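Local coordinates for mandelate racemase / muconate lactonizing enzyme, C-terminal domain protein (Pseudovibrio sp. JE062, PDB 4JHM) that is of unspecified function but belongs to the enolase superfamily, pairing an N-terminal capping domain with a TIM-barrel domain, at residues Leu13-Ala17 with Tyr35-Ile39. Sequence-based numbering, arbitrary orientation.
Sequences LYALA and YTNNI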
# COMPACT_ATOMS: atom_id res chain seq x y z
N LEU A 13 -21.41 -43.33 -18.29
CA LEU A 13 -21.41 -41.94 -18.70
C LEU A 13 -22.54 -41.68 -19.67
O LEU A 13 -22.78 -42.48 -20.57
CB LEU A 13 -20.08 -41.58 -19.35
CG LEU A 13 -18.83 -41.86 -18.52
CD1 LEU A 13 -17.61 -41.23 -19.18
CD2 LEU A 13 -19.00 -41.35 -17.09
N TYR A 14 -23.24 -40.56 -19.49
CA TYR A 14 -24.34 -40.19 -20.37
C TYR A 14 -24.27 -38.72 -20.79
O TYR A 14 -23.80 -37.86 -20.04
CB TYR A 14 -25.68 -40.46 -19.70
CG TYR A 14 -25.92 -41.92 -19.41
CD1 TYR A 14 -26.39 -42.77 -20.40
CD2 TYR A 14 -25.66 -42.45 -18.16
CE1 TYR A 14 -26.61 -44.11 -20.14
CE2 TYR A 14 -25.88 -43.79 -17.89
CZ TYR A 14 -26.35 -44.61 -18.89
OH TYR A 14 -26.57 -45.94 -18.63
N ALA A 15 -24.74 -38.46 -22.00
CA ALA A 15 -24.90 -37.10 -22.49
C ALA A 15 -26.23 -37.05 -23.22
O ALA A 15 -26.38 -37.60 -24.32
CB ALA A 15 -23.75 -36.73 -23.43
N LEU A 16 -27.21 -36.39 -22.60
CA LEU A 16 -28.56 -36.37 -23.13
C LEU A 16 -29.05 -34.95 -23.36
O LEU A 16 -28.45 -33.98 -22.88
CB LEU A 16 -29.52 -37.11 -22.19
CG LEU A 16 -29.44 -36.82 -20.69
CD1 LEU A 16 -30.78 -37.08 -20.03
CD2 LEU A 16 -28.36 -37.66 -20.02
N ALA A 17 -30.14 -34.83 -24.11
CA ALA A 17 -30.73 -33.54 -24.48
C ALA A 17 -32.13 -33.76 -25.03
O ALA A 17 -32.58 -34.89 -25.17
CB ALA A 17 -29.85 -32.84 -25.50
N TYR A 35 -28.68 -27.06 -25.05
CA TYR A 35 -28.33 -27.53 -23.72
C TYR A 35 -28.18 -29.05 -23.65
O TYR A 35 -29.05 -29.79 -24.08
CB TYR A 35 -29.35 -27.03 -22.69
CG TYR A 35 -29.04 -25.61 -22.28
CD1 TYR A 35 -29.16 -24.57 -23.20
CD2 TYR A 35 -28.58 -25.32 -21.01
CE1 TYR A 35 -28.85 -23.27 -22.84
CE2 TYR A 35 -28.27 -24.02 -20.65
CZ TYR A 35 -28.40 -23.00 -21.57
OH TYR A 35 -28.09 -21.71 -21.20
N THR A 36 -27.03 -29.48 -23.13
CA THR A 36 -26.72 -30.88 -22.92
C THR A 36 -26.48 -31.11 -21.45
O THR A 36 -25.90 -30.26 -20.77
CB THR A 36 -25.43 -31.27 -23.64
OG1 THR A 36 -25.54 -30.98 -25.03
CG2 THR A 36 -25.14 -32.75 -23.45
N ASN A 37 -26.92 -32.26 -20.95
CA ASN A 37 -26.64 -32.67 -19.59
C ASN A 37 -25.70 -33.86 -19.60
O ASN A 37 -25.89 -34.80 -20.37
CB ASN A 37 -27.94 -33.02 -18.86
CG ASN A 37 -27.77 -33.07 -17.35
OD1 ASN A 37 -26.66 -32.98 -16.82
ND2 ASN A 37 -28.88 -33.22 -16.64
N ASN A 38 -24.67 -33.82 -18.75
CA ASN A 38 -23.71 -34.91 -18.64
C ASN A 38 -23.86 -35.62 -17.31
O ASN A 38 -23.68 -35.01 -16.26
CB ASN A 38 -22.29 -34.38 -18.78
CG ASN A 38 -22.09 -33.60 -20.06
OD1 ASN A 38 -22.05 -34.18 -21.15
ND2 ASN A 38 -21.95 -32.29 -19.94
N ILE A 39 -24.20 -36.90 -17.34
CA ILE A 39 -24.43 -37.63 -16.10
C ILE A 39 -23.40 -38.72 -15.87
O ILE A 39 -23.12 -39.52 -16.76
CB ILE A 39 -25.83 -38.26 -16.08
CG1 ILE A 39 -26.90 -37.17 -15.94
CG2 ILE A 39 -25.95 -39.24 -14.93
CD1 ILE A 39 -28.32 -37.68 -16.06
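Two neighbouring antiparallel strands meet here at the centre of the four-stranded sheet in the N-terminal α+β capping domain of an enolase-superfamily protein. Residues 13-16 and 35-39 run at 168°, their axes 4.7 Å apart at closest. Tyr14 with Ile39 and Leu16 with Asn37 are hydrogen-bonded pairs; between them Ala15 and Asn38 form a non-hydrogen-bonded pair, and Ala15 CA comes to 3.3 Å from Asn37 O in a CA-H...O contact. Both strands are internal: Ala15 also bonds through its backbone to strand 369-376, and Asn38 to strand 50-58.

Side chains alternate between the faces. Leu13, Ala15 and Asn38 lie against helix 65-73, where the small methyl of Ala15 allows close packing on Ile67 and ND2 of the buried Asn38 is satisfied by Ser56 and Thr54. On the other face, branched Leu16 and Ile39 pack diagonally, Leu16 CD2 lying 4.0 Å from Ile39 CD1; Tyr14, partly exposed, touches Ser369 and Ser372, and Asn37 touches Tyr303 and Ala53. Each hydrogen-bonded pair makes two backbone bonds: Tyr14 N to Ile39 O and Ile39 N to Tyr14 O, both 2.9 Å; Leu16 N to Asn37 O and Asn37 N to Leu16 O, both 3.0 Å, the last the straightest at 174°.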